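Local coordinates for AA9 family lytic polysaccharide monooxygenase D (Myceliophthora thermophila, PDB 5UFV), which oxidatively cleaves cellulose and related polysaccharides at C1 of their glycosidic bonds, using an active-site copper ion, a reducing agent and hydrogen peroxide or dioxygen, at residues P37-S42 with N165-P170; D64-T69 with S140-G145; P79-M84 with E156-H161; W101-E106 with Y217-P222. All coordinates share one frame; numbering follows the deposited sequence.

Contact 1 of 4, residues P37-S42 with N165-P170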
loop_
_atom_site.group_PDB
_atom_site.type_symbol
_atom_site.label_atom_id
_atom_site.label_comp_id
_atom_site.label_asym_id
_atom_site.label_seq_id
_atom_site.Cartn_x
_atom_site.Cartn_y
_atom_site.Cartn_z
ATOM N N PRO A 37 -5.847 -6.946 11.018
ATOM C CA PRO A 37 -5.551 -5.550 10.764
ATOM C C PRO A 37 -4.632 -4.931 11.816
ATOM O O PRO A 37 -4.562 -5.410 12.941
ATOM C CB PRO A 37 -6.940 -4.902 10.829
ATOM C CG PRO A 37 -7.695 -5.761 11.802
ATOM C CD PRO A 37 -7.240 -7.150 11.472
ATOM N N VAL A 38 -3.932 -3.876 11.419
ATOM C CA VAL A 38 -3.328 -2.941 12.354
ATOM C C VAL A 38 -4.460 -1.961 12.629
ATOM O O VAL A 38 -5.137 -1.524 11.685
ATOM C CB VAL A 38 -2.101 -2.235 11.739
ATOM C CG1 VAL A 38 -1.561 -1.141 12.649
ATOM C CG2 VAL A 38 -1.004 -3.245 11.418
ATOM N N LEU A 39 -4.698 -1.664 13.911
ATOM C CA LEU A 39 -5.877 -0.887 14.340
ATOM C C LEU A 39 -5.581 0.550 14.719
ATOM O O LEU A 39 -6.501 1.341 14.878
ATOM C CB LEU A 39 -6.581 -1.583 15.502
ATOM C CG LEU A 39 -7.320 -2.858 15.062
ATOM C CD1 LEU A 39 -7.801 -3.715 16.238
ATOM C CD2 LEU A 39 -8.467 -2.511 14.123
ATOM N N SER A 40 -4.310 0.905 14.830
ATOM C CA SER A 40 -3.931 2.262 15.197
ATOM C C SER A 40 -2.899 2.886 14.239
ATOM O O SER A 40 -1.842 2.320 13.992
ATOM C CB SER A 40 -3.387 2.253 16.600
ATOM O OG SER A 40 -2.324 3.168 16.705
ATOM N N ALA A 41 -3.217 4.074 13.743
ATOM C CA ALA A 41 -2.337 4.870 12.898
ATOM C C ALA A 41 -0.942 5.164 13.465
ATOM O O ALA A 41 -0.019 5.474 12.717
ATOM C CB ALA A 41 -3.020 6.193 12.566
ATOM N N SER A 42 -0.763 5.124 14.767
ATOM C CA SER A 42 0.564 5.371 15.295
ATOM C C SER A 42 1.332 4.070 15.647
ATOM O O SER A 42 2.413 4.130 16.230
ATOM C CB SER A 42 0.442 6.267 16.517
ATOM O OG SER A 42 -0.088 5.542 17.605
ATOM N N ASN A 165 -13.607 2.989 13.120
ATOM C CA ASN A 165 -12.672 1.907 13.436
ATOM C C ASN A 165 -11.899 1.459 12.210
ATOM O O ASN A 165 -12.100 0.369 11.700
ATOM C CB ASN A 165 -13.380 0.736 14.137
ATOM C CG ASN A 165 -13.774 1.067 15.585
ATOM O OD1 ASN A 165 -14.804 1.715 15.848
ATOM N ND2 ASN A 165 -12.957 0.626 16.527
ATOM N N PRO A 166 -10.984 2.311 11.746
ATOM C CA PRO A 166 -10.146 1.983 10.597
ATOM C C PRO A 166 -9.279 0.737 10.835
ATOM O O PRO A 166 -8.923 0.443 11.962
ATOM C CB PRO A 166 -9.248 3.204 10.468
ATOM C CG PRO A 166 -9.110 3.678 11.886
ATOM C CD PRO A 166 -10.485 3.504 12.449
ATOM N N GLN A 167 -8.970 0.040 9.751
ATOM C CA GLN A 167 -8.267 -1.216 9.773
ATOM C C GLN A 167 -7.280 -1.160 8.636
ATOM O O GLN A 167 -7.690 -1.180 7.498
ATOM C CB GLN A 167 -9.212 -2.354 9.485
ATOM C CG GLN A 167 -10.231 -2.665 10.557
ATOM C CD GLN A 167 -11.051 -3.893 10.192
ATOM O OE1 GLN A 167 -10.908 -4.439 9.108
ATOM N NE2 GLN A 167 -11.905 -4.327 11.086
ATOM N N PHE A 168 -5.993 -1.112 8.959
ATOM C CA PHE A 168 -4.916 -1.048 7.997
ATOM C C PHE A 168 -4.311 -2.426 7.754
ATOM O O PHE A 168 -4.111 -3.180 8.685
ATOM C CB PHE A 168 -3.824 -0.158 8.532
ATOM C CG PHE A 168 -4.270 1.248 8.877
ATOM C CD1 PHE A 168 -4.817 1.543 10.115
ATOM C CD2 PHE A 168 -4.048 2.299 7.986
ATOM C CE1 PHE A 168 -5.178 2.843 10.436
ATOM C CE2 PHE A 168 -4.410 3.605 8.309
ATOM C CZ PHE A 168 -4.978 3.876 9.533
ATOM N N TYR A 169 -4.018 -2.740 6.496
ATOM C CA TYR A 169 -3.447 -4.026 6.111
ATOM C C TYR A 169 -2.297 -3.738 5.159
ATOM O O TYR A 169 -2.552 -3.508 3.980
ATOM C CB TYR A 169 -4.490 -4.882 5.382
ATOM C CG TYR A 169 -5.743 -5.171 6.176
ATOM C CD1 TYR A 169 -6.782 -4.250 6.252
ATOM C CD2 TYR A 169 -5.889 -6.380 6.821
ATOM C CE1 TYR A 169 -7.931 -4.543 6.956
ATOM C CE2 TYR A 169 -7.025 -6.682 7.541
ATOM C CZ TYR A 169 -8.037 -5.768 7.602
ATOM O OH TYR A 169 -9.143 -6.121 8.334
ATOM N N PRO A 170 -1.040 -3.719 5.669
ATOM C CA PRO A 170 0.122 -3.370 4.856
ATOM C C PRO A 170 1.144 -4.483 4.718
ATOM O O PRO A 170 1.252 -5.330 5.597
ATOM C CB PRO A 170 0.752 -2.253 5.678
ATOM C CG PRO A 170 0.541 -2.730 7.093
ATOM C CD PRO A 170 -0.735 -3.541 7.104
#
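Pro37 lies over one face of the Tyr169 ring, its CB and CA toward it, the two side chains side by side. Its CB is 4.0 Å from the ring centroid, a CH-pi contact, and approaches Tyr169 CZ to 3.5 Å; a compact, rigid pyrrolidine ring presents its C-H bonds to the aromatic face. Gln167 runs alongside the same proline, its CB 3.7 Å from Pro37 CB. Extended beyond CG (chi2 -176°), Gln167 reaches the phenol, and Tyr169 OH donates a hydrogen bond to Gln167 OE1 (2.6 Å) from above the amide carbonyl plane. Tyr169 is a ligand of the catalytic copper, together with His75 and the methylated N-terminal histidine, and Gln167 probably belongs to the dioxygen site. The loop 37-42 thus backs the copper site of the AA9 fold, joined to strand 167-177 by a single antiparallel bridge: Val38 N donates to Phe168 O at 2.8 Å, and Phe168 N to Val38 O at 2.9 Å. Phe168 turns the other way from the tyrosine, presenting its ring edge to Val38 O, with CD1 3.5 Å away. Ala41, small enough to sit close, brings CB to 4.3 Å from Phe168 CZ.

Contact 2 of 4, residues D64-T69 with S140-G145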
loop_
_atom_site.group_PDB
_atom_site.type_symbol
_atom_site.label_atom_id
_atom_site.label_comp_id
_atom_site.label_asym_id
_atom_site.label_seq_id
_atom_site.Cartn_x
_atom_site.Cartn_y
_atom_site.Cartn_z
ATOM N N ASP A 64 8.200 0.223 -15.524
ATOM C CA ASP A 64 7.766 -1.160 -15.389
ATOM C C ASP A 64 6.595 -1.274 -14.420
ATOM O O ASP A 64 6.398 -0.433 -13.538
ATOM C CB ASP A 64 8.913 -2.065 -14.932
ATOM C CG ASP A 64 9.895 -2.416 -16.076
ATOM O OD1 ASP A 64 9.484 -2.408 -17.270
ATOM O OD2 ASP A 64 11.076 -2.739 -15.769
ATOM N N THR A 65 5.819 -2.332 -14.606
ATOM C CA THR A 65 4.616 -2.567 -13.825
ATOM C C THR A 65 4.915 -3.419 -12.555
ATOM O O THR A 65 5.621 -4.448 -12.619
ATOM C CB THR A 65 3.540 -3.228 -14.728
ATOM O OG1 THR A 65 3.038 -2.243 -15.639
ATOM C CG2 THR A 65 2.376 -3.767 -13.920
ATOM N N ILE A 66 4.392 -2.949 -11.416
ATOM C CA ILE A 66 4.323 -3.714 -10.165
ATOM C C ILE A 66 2.892 -4.166 -9.912
ATOM O O ILE A 66 2.009 -3.345 -9.698
ATOM C CB ILE A 66 4.784 -2.879 -8.958
ATOM C CG1 ILE A 66 6.246 -2.500 -9.136
ATOM C CG2 ILE A 66 4.624 -3.680 -7.678
ATOM C CD1 ILE A 66 6.789 -1.587 -8.064
ATOM N N THR A 67 2.675 -5.471 -9.936
ATOM C CA THR A 67 1.383 -6.045 -9.667
ATOM C C THR A 67 1.459 -6.863 -8.386
ATOM O O THR A 67 2.292 -7.754 -8.285
ATOM C CB THR A 67 0.998 -6.998 -10.782
ATOM O OG1 THR A 67 0.934 -6.285 -12.014
ATOM C CG2 THR A 67 -0.352 -7.666 -10.489
ATOM N N ALA A 68 0.583 -6.567 -7.424
ATOM C CA ALA A 68 0.451 -7.334 -6.198
ATOM C C ALA A 68 -0.856 -8.122 -6.205
ATOM O O ALA A 68 -1.888 -7.626 -6.673
ATOM C CB ALA A 68 0.467 -6.388 -5.029
ATOM N N THR A 69 -0.814 -9.339 -5.681
ATOM C CA THR A 69 -1.990 -10.194 -5.613
ATOM C C THR A 69 -2.392 -10.505 -4.175
ATOM O O THR A 69 -1.562 -10.786 -3.335
ATOM C CB THR A 69 -1.754 -11.512 -6.377
ATOM O OG1 THR A 69 -1.482 -11.201 -7.735
ATOM C CG2 THR A 69 -3.006 -12.410 -6.378
ATOM N N SER A 140 0.527 -1.135 -10.624
ATOM C CA SER A 140 1.020 0.227 -10.541
ATOM C C SER A 140 2.294 0.346 -11.388
ATOM O O SER A 140 3.130 -0.548 -11.376
ATOM C CB SER A 140 1.358 0.572 -9.097
ATOM O OG SER A 140 0.228 0.522 -8.247
ATOM N N LYS A 141 2.440 1.446 -12.122
ATOM C CA LYS A 141 3.682 1.747 -12.816
ATOM C C LYS A 141 4.670 2.375 -11.865
ATOM O O LYS A 141 4.316 3.274 -11.144
ATOM C CB LYS A 141 3.446 2.710 -13.969
ATOM C CG LYS A 141 2.911 2.004 -15.182
ATOM C CD LYS A 141 2.632 2.952 -16.337
ATOM C CE LYS A 141 1.981 2.151 -17.461
ATOM N NZ LYS A 141 1.535 3.001 -18.589
ATOM N N ILE A 142 5.908 1.896 -11.881
ATOM C CA ILE A 142 7.020 2.597 -11.250
ATOM C C ILE A 142 7.242 3.926 -11.968
ATOM O O ILE A 142 7.530 3.935 -13.150
ATOM C CB ILE A 142 8.317 1.779 -11.336
ATOM C CG1 ILE A 142 8.187 0.515 -10.482
ATOM C CG2 ILE A 142 9.507 2.610 -10.874
ATOM C CD1 ILE A 142 9.356 -0.451 -10.596
ATOM N N PRO A 143 7.125 5.048 -11.251
ATOM C CA PRO A 143 7.154 6.374 -11.881
ATOM C C PRO A 143 8.333 6.572 -12.818
ATOM O O PRO A 143 9.438 6.129 -12.492
ATOM C CB PRO A 143 7.287 7.342 -10.705
ATOM C CG PRO A 143 6.901 6.573 -9.493
ATOM C CD PRO A 143 7.044 5.116 -9.783
ATOM N N ASP A 144 8.091 7.249 -13.947
ATOM C CA ASP A 144 9.147 7.561 -14.929
ATOM C C ASP A 144 10.259 8.460 -14.371
ATOM O O ASP A 144 9.995 9.444 -13.664
ATOM C CB ASP A 144 8.561 8.250 -16.176
ATOM C CG ASP A 144 7.588 7.363 -16.940
ATOM O OD1 ASP A 144 7.840 6.136 -17.088
ATOM O OD2 ASP A 144 6.564 7.911 -17.397
ATOM N N GLY A 145 11.495 8.115 -14.726
ATOM C CA GLY A 145 12.669 8.862 -14.327
ATOM C C GLY A 145 13.216 8.563 -12.941
ATOM O O GLY A 145 14.242 9.126 -12.559
HETATM O O HOH W 1 0.537 -2.128 -7.356
#
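Strands 65-70 and 136-141 run antiparallel, with Thr65 and Lys141 as a non-hydrogen-bonded pair and Ile66 and Ser140 as a hydrogen-bonded one. Ile66 N gives a short bond to Ser140 O (2.7 Å), Ser140 N returns one to Ile66 O (2.8 Å), and beyond the strand end Ile142 N bonds to Asp64 O (2.9 Å). Thr65 and Lys141 share one face of the sheet; the lysine's extended chain carries its ammonium away from the threonine, a fitting choice at an exposed edge. Ile66 and Ser140 point to the other face, and Ile142, from the loop just past the strand, crosses Ile66 at about a right angle. With CG1 anti to the carbonyl carbon (chi1 -63°), the extended Ile66 chain carries CD1 to within 3.5 Å of Ile142 CG1. Ile66 also packs on His155 of strand 149-159, in the second sheet of the beta-sandwich. An alanine in place of Ile66 would probably open a gap beside Ile142 and His155 and weaken the packing between the sheets. Next to this apolar pair sits a polar patch: one water donates to Ile66 O at 3.0 Å and to Ser140 OG at 2.8 Å. Ser140 OG is also hydrogen-bonded to Asp105 OD2. The buried hydroxyl thus has polar partners, and the Ile66 carbonyl is shared between the Ser140 amide and the water.

Contact 3 of 4, residues P79-M84 with E156-H161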
loop_
_atom_site.group_PDB
_atom_site.type_symbol
_atom_site.label_atom_id
_atom_site.label_comp_id
_atom_site.label_asym_id
_atom_site.label_seq_id
_atom_site.Cartn_x
_atom_site.Cartn_y
_atom_site.Cartn_z
ATOM N N PRO A 79 -9.708 3.028 0.848
ATOM C CA PRO A 79 -8.695 3.264 -0.163
ATOM C C PRO A 79 -7.587 2.200 -0.320
ATOM O O PRO A 79 -7.365 1.351 0.547
ATOM C CB PRO A 79 -8.077 4.590 0.283
ATOM C CG PRO A 79 -8.221 4.579 1.745
ATOM C CD PRO A 79 -9.562 3.947 1.986
ATOM N N ILE A 80 -6.923 2.283 -1.460
ATOM C CA ILE A 80 -5.751 1.510 -1.772
ATOM C C ILE A 80 -4.623 2.520 -1.846
ATOM O O ILE A 80 -4.774 3.540 -2.505
ATOM C CB ILE A 80 -5.886 0.889 -3.178
ATOM C CG1 ILE A 80 -7.096 -0.027 -3.225
ATOM C CG2 ILE A 80 -4.630 0.139 -3.557
ATOM C CD1 ILE A 80 -7.359 -0.599 -4.590
ATOM N N LEU A 81 -3.507 2.234 -1.186
ATOM C CA LEU A 81 -2.315 3.037 -1.335
ATOM C C LEU A 81 -1.095 2.177 -1.658
ATOM O O LEU A 81 -0.914 1.107 -1.073
ATOM C CB LEU A 81 -2.046 3.804 -0.058
ATOM C CG LEU A 81 -3.034 4.942 0.240
ATOM C CD1 LEU A 81 -4.302 4.432 0.896
ATOM C CD2 LEU A 81 -2.373 5.985 1.136
ATOM N N VAL A 82 -0.259 2.659 -2.579
ATOM C CA VAL A 82 0.976 2.004 -2.887
ATOM C C VAL A 82 2.080 3.009 -2.786
ATOM O O VAL A 82 2.018 4.048 -3.419
ATOM C CB VAL A 82 0.977 1.458 -4.305
ATOM C CG1 VAL A 82 2.236 0.629 -4.527
ATOM C CG2 VAL A 82 -0.301 0.661 -4.579
ATOM N N TRP A 83 3.099 2.693 -2.000
ATOM C CA TRP A 83 4.165 3.609 -1.704
ATOM C C TRP A 83 5.490 2.989 -2.010
ATOM O O TRP A 83 5.620 1.791 -2.103
ATOM C CB TRP A 83 4.234 3.903 -0.216
ATOM C CG TRP A 83 2.986 4.334 0.496
ATOM C CD1 TRP A 83 1.880 3.575 0.765
ATOM C CD2 TRP A 83 2.762 5.602 1.125
ATOM N NE1 TRP A 83 0.961 4.314 1.481
ATOM C CE2 TRP A 83 1.482 5.554 1.722
ATOM C CE3 TRP A 83 3.518 6.771 1.237
ATOM C CZ2 TRP A 83 0.953 6.617 2.424
ATOM C CZ3 TRP A 83 2.983 7.836 1.938
ATOM C CH2 TRP A 83 1.722 7.750 2.527
ATOM N N MET A 84 6.501 3.835 -2.066
ATOM C CA MET A 84 7.864 3.417 -2.245
ATOM C C MET A 84 8.755 4.208 -1.315
ATOM O O MET A 84 8.355 5.215 -0.753
ATOM C CB MET A 84 8.307 3.613 -3.704
ATOM C CG MET A 84 7.732 2.578 -4.638
ATOM S SD MET A 84 8.328 2.621 -6.352
ATOM C CE MET A 84 9.894 1.747 -6.230
ATOM N N GLU A 156 -0.961 -1.009 0.816
ATOM C CA GLU A 156 -1.737 -0.754 1.991
ATOM C C GLU A 156 -3.160 -0.601 1.558
ATOM O O GLU A 156 -3.463 0.192 0.650
ATOM C CB GLU A 156 -1.253 0.523 2.680
ATOM C CG GLU A 156 -2.076 1.006 3.875
ATOM C CD GLU A 156 -1.576 2.353 4.446
ATOM O OE1 GLU A 156 -1.005 3.183 3.683
ATOM O OE2 GLU A 156 -1.732 2.596 5.677
ATOM N N LEU A 157 -4.023 -1.390 2.207
ATOM C CA LEU A 157 -5.456 -1.293 2.083
ATOM C C LEU A 157 -5.953 -0.869 3.424
ATOM O O LEU A 157 -5.525 -1.425 4.434
ATOM C CB LEU A 157 -6.083 -2.649 1.780
ATOM C CG LEU A 157 -5.599 -3.366 0.525
ATOM C CD1 LEU A 157 -6.458 -4.598 0.296
ATOM C CD2 LEU A 157 -5.605 -2.459 -0.694
ATOM N N ILE A 158 -6.852 0.115 3.433
ATOM C CA ILE A 158 -7.458 0.612 4.658
ATOM C C ILE A 158 -8.952 0.343 4.565
ATOM O O ILE A 158 -9.655 1.008 3.802
ATOM C CB ILE A 158 -7.230 2.097 4.823
ATOM C CG1 ILE A 158 -5.752 2.431 4.697
ATOM C CG2 ILE A 158 -7.732 2.546 6.174
ATOM C CD1 ILE A 158 -5.490 3.929 4.808
ATOM N N ALA A 159 -9.427 -0.647 5.314
ATOM C CA ALA A 159 -10.840 -0.955 5.316
ATOM C C ALA A 159 -11.564 0.013 6.259
ATOM O O ALA A 159 -11.088 0.325 7.357
ATOM C CB ALA A 159 -11.089 -2.402 5.727
ATOM N N LEU A 160 -12.718 0.489 5.809
ATOM C CA LEU A 160 -13.489 1.489 6.536
ATOM C C LEU A 160 -14.953 1.067 6.783
ATOM O O LEU A 160 -15.780 1.924 7.037
ATOM C CB LEU A 160 -13.436 2.808 5.747
ATOM C CG LEU A 160 -12.035 3.410 5.504
ATOM C CD1 LEU A 160 -12.097 4.640 4.621
ATOM C CD2 LEU A 160 -11.375 3.795 6.795
ATOM N N HIS A 161 -15.263 -0.235 6.691
ATOM C CA HIS A 161 -16.635 -0.712 6.915
ATOM C C HIS A 161 -17.138 -0.327 8.297
ATOM O O HIS A 161 -18.318 0.028 8.418
ATOM C CB HIS A 161 -16.770 -2.230 6.723
ATOM C CG HIS A 161 -18.184 -2.749 6.834
ATOM N ND1 HIS A 161 -18.647 -3.416 7.951
ATOM C CD2 HIS A 161 -19.217 -2.734 5.959
ATOM C CE1 HIS A 161 -19.902 -3.778 7.767
ATOM N NE2 HIS A 161 -20.275 -3.373 6.568
#
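Leu81 and Glu156 form a hydrogen-bonded pair between strands 80-86 and 149-159. Leu81 N reaches Glu156 O at 2.7 Å and Glu156 N reaches Leu81 O at 2.8 Å; a longer bond, Ile158 N to Pro79 O, extends the ladder. The strands are antiparallel, 155° apart in direction, and neighbours at the centre of the larger sheet of the sandwich.

Apolar contacts occupy both faces. On one, Ile80 and Leu157 lie side by side, with Ile80 CG1 3.8 Å from Leu157 CD2. On the other, Leu81 CD1 meets Ile158 CD1 at 4.1 Å, while the Pro79 ring sits against Ile158 and sends CD to within 3.7 Å of Leu160 CD1. Branched aliphatic chains and a proline fill this wholly buried setting.

The polar group is Glu156. Its CG is anti to the backbone N (chi1 174°), and the extended chain runs beside Leu81 to Trp83, whose NE1 donates to OE1 at 3.2 Å with the oxygen tilted from the indole plane. Arg154 forms a salt bridge to the same oxygen, and Tyr196 OH holds OE2. A phenylalanine in place of Trp83 lacks the indole N-H, and OE1 would probably be left without that donor and the carboxylate freer to turn. With arginine, indole and phenol gathered round it, the buried carboxylate is likely to remain ionised.

Contact 4 of 4, residues W101-E106 with Y217-P222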
loop_
_atom_site.group_PDB
_atom_site.type_symbol
_atom_site.label_atom_id
_atom_site.label_comp_id
_atom_site.label_asym_id
_atom_site.label_seq_id
_atom_site.Cartn_x
_atom_site.Cartn_y
_atom_site.Cartn_z
ATOM N N TRP A 101 8.932 7.841 2.658
ATOM C CA TRP A 101 7.836 7.202 1.904
ATOM C C TRP A 101 7.067 8.157 0.996
ATOM O O TRP A 101 6.556 9.198 1.437
ATOM C CB TRP A 101 6.841 6.552 2.834
ATOM C CG TRP A 101 7.447 5.451 3.594
ATOM C CD1 TRP A 101 7.996 5.539 4.816
ATOM C CD2 TRP A 101 7.576 4.077 3.181
ATOM N NE1 TRP A 101 8.445 4.321 5.208
ATOM C CE2 TRP A 101 8.209 3.403 4.212
ATOM C CE3 TRP A 101 7.219 3.365 2.036
ATOM C CZ2 TRP A 101 8.497 2.029 4.146
ATOM C CZ3 TRP A 101 7.487 1.994 1.975
ATOM C CH2 TRP A 101 8.110 1.347 3.025
ATOM N N PHE A 102 6.951 7.787 -0.266
ATOM C CA PHE A 102 6.144 8.552 -1.181
ATOM C C PHE A 102 5.170 7.629 -1.918
ATOM O O PHE A 102 5.493 6.491 -2.221
ATOM C CB PHE A 102 7.061 9.327 -2.140
ATOM C CG PHE A 102 7.973 8.447 -2.957
ATOM C CD1 PHE A 102 9.221 8.089 -2.482
ATOM C CD2 PHE A 102 7.578 7.983 -4.214
ATOM C CE1 PHE A 102 10.061 7.286 -3.229
ATOM C CE2 PHE A 102 8.419 7.173 -4.968
ATOM C CZ PHE A 102 9.664 6.827 -4.471
ATOM N N LYS A 103 3.975 8.145 -2.201
ATOM C CA LYS A 103 2.954 7.421 -2.960
ATOM C C LYS A 103 3.267 7.397 -4.437
ATOM O O LYS A 103 3.604 8.424 -5.027
ATOM C CB LYS A 103 1.579 8.067 -2.765
ATOM C CG LYS A 103 0.936 7.697 -1.439
ATOM C CD LYS A 103 0.012 8.767 -0.879
ATOM C CE LYS A 103 -1.317 8.851 -1.614
ATOM N NZ LYS A 103 -2.266 9.806 -0.983
ATOM N N ILE A 104 3.100 6.221 -5.035
ATOM C CA ILE A 104 3.124 6.085 -6.474
ATOM C C ILE A 104 1.752 5.756 -7.067
ATOM O O ILE A 104 1.545 5.955 -8.244
ATOM C CB ILE A 104 4.148 5.028 -6.918
ATOM C CG1 ILE A 104 3.737 3.642 -6.493
ATOM C CG2 ILE A 104 5.525 5.340 -6.335
ATOM C CD1 ILE A 104 4.691 2.593 -7.008
ATOM N N ASP A 105 0.833 5.233 -6.264
ATOM C CA ASP A 105 -0.510 4.900 -6.738
ATOM C C ASP A 105 -1.542 5.084 -5.614
ATOM O O ASP A 105 -1.200 5.080 -4.436
ATOM C CB ASP A 105 -0.528 3.463 -7.259
ATOM C CG ASP A 105 -1.597 3.224 -8.333
ATOM O OD1 ASP A 105 -2.229 4.208 -8.786
ATOM O OD2 ASP A 105 -1.800 2.046 -8.745
ATOM N N GLU A 106 -2.802 5.261 -5.975
ATOM C CA GLU A 106 -3.873 5.358 -4.977
ATOM C C GLU A 106 -5.233 5.214 -5.651
ATOM O O GLU A 106 -5.387 5.543 -6.810
ATOM C CB GLU A 106 -3.830 6.700 -4.246
ATOM C CG GLU A 106 -4.069 7.892 -5.187
ATOM C CD GLU A 106 -4.198 9.246 -4.490
ATOM O OE1 GLU A 106 -3.974 9.369 -3.236
ATOM O OE2 GLU A 106 -4.526 10.212 -5.235
ATOM N N TYR A 217 -14.306 11.347 -0.497
ATOM C CA TYR A 217 -13.265 10.850 0.393
ATOM C C TYR A 217 -11.944 11.413 -0.072
ATOM O O TYR A 217 -11.537 11.197 -1.207
ATOM C CB TYR A 217 -13.229 9.318 0.381
ATOM C CG TYR A 217 -12.200 8.721 1.319
ATOM C CD1 TYR A 217 -12.423 8.683 2.668
ATOM C CD2 TYR A 217 -11.004 8.219 0.840
ATOM C CE1 TYR A 217 -11.486 8.156 3.529
ATOM C CE2 TYR A 217 -10.045 7.689 1.686
ATOM C CZ TYR A 217 -10.291 7.644 3.039
ATOM O OH TYR A 217 -9.337 7.124 3.903
ATOM N N LYS A 218 -11.284 12.162 0.795
ATOM C CA LYS A 218 -9.919 12.603 0.536
ATOM C C LYS A 218 -8.955 11.441 0.925
ATOM O O LYS A 218 -8.906 10.997 2.083
ATOM C CB LYS A 218 -9.639 13.885 1.331
ATOM C CG LYS A 218 -8.227 14.418 1.225
ATOM C CD LYS A 218 -7.902 14.929 -0.172
ATOM C CE LYS A 218 -6.413 15.285 -0.318
ATOM N NZ LYS A 218 -5.944 16.345 0.641
ATOM N N ILE A 219 -8.189 10.949 -0.035
ATOM C CA ILE A 219 -7.232 9.890 0.250
ATOM C C ILE A 219 -6.090 10.427 1.149
ATOM O O ILE A 219 -5.508 11.479 0.889
ATOM C CB ILE A 219 -6.718 9.244 -1.061
ATOM C CG1 ILE A 219 -7.894 8.624 -1.832
ATOM C CG2 ILE A 219 -5.726 8.122 -0.785
ATOM C CD1 ILE A 219 -7.550 8.132 -3.222
ATOM N N PRO A 220 -5.782 9.712 2.234
ATOM C CA PRO A 220 -4.729 10.200 3.132
ATOM C C PRO A 220 -3.336 10.126 2.542
ATOM O O PRO A 220 -3.119 9.460 1.535
ATOM C CB PRO A 220 -4.824 9.284 4.344
ATOM C CG PRO A 220 -5.596 8.100 3.905
ATOM C CD PRO A 220 -6.472 8.523 2.763
ATOM N N GLY A 221 -2.410 10.830 3.180
ATOM C CA GLY A 221 -1.039 10.930 2.718
ATOM C C GLY A 221 -0.870 12.060 1.704
ATOM O O GLY A 221 -1.852 12.693 1.320
ATOM N N PRO A 222 0.375 12.294 1.246
ATOM C CA PRO A 222 0.709 13.347 0.304
ATOM C C PRO A 222 0.217 13.035 -1.097
ATOM O O PRO A 222 -0.115 11.891 -1.368
ATOM C CB PRO A 222 2.254 13.378 0.320
ATOM C CG PRO A 222 2.678 12.477 1.432
ATOM C CD PRO A 222 1.559 11.500 1.611
#
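Lys103 NZ is gripped by three oxygens: Pro220 O at 2.7 Å, Pro222 O at 3.0 Å and Glu106 OE1 at 2.9 Å, the last a salt bridge. Three acceptors match the three N-H bonds of an ammonium group, so a lysine suits this buried place. The carbonyls are met obliquely, with the nitrogen well out of the plane of each, whereas the carboxylate oxygen is approached nearly along its C-O bond. A bend at chi3 (74°) swings the end of the chain into this cluster, and Lys103 CD rests 4.0 Å from the Pro222 ring at CD. Glu106, three residues on and past the break at Ile104, reaches the same nitrogen. Its CG lies between the backbone N and the carbonyl carbon (chi1 63°), and the rest of the chain is extended. Ile219 crosses this side chain, its CG2 3.3 Å from Glu106 OE1 and its CD1 3.8 Å from Glu106 CD, providing an apolar flank to the salt bridge.

Gly221, with a phi of 86°, separates the two gripping carbonyls; a beta carbon there would be jammed against the preceding carbonyl and would clash with Pro222 CD. The prolines on either side of it, with their restricted backbone, hold their carbonyls toward the ammonium. Beside this clamp, Ile104 and Asp105 both face Val82 of strand 80-86, forming a classic beta bulge. Lys103 and Glu106 stand on either side of it in strand 101-107, and together fasten the long C-terminal loop against the larger sheet of the beta-sandwich.

Overall arrangement
From the N terminus, the chain passes through loop 37-42, strand 65-70, strand 80-86 and strand 101-107, opening contacts 1 to 4 in turn. Strand 136-141 then closes contact 2, strand 149-159 contact 3, strand 167-177 contact 1, and the late loop 217-222 contact 4. Contacts 2 and 3 both fall within the span of contact 1, yet cross each other; contact 4 crosses all three. Contact 2 belongs to the four-stranded sheet, contact 3 to the centre of the other. Contacts 1 and 3 meet where strands 149-159 and 167-177 pair, contacts 3 and 4 where 80-86 and 101-107 pair. Contacts 2 and 4 touch where the two sheets face each other.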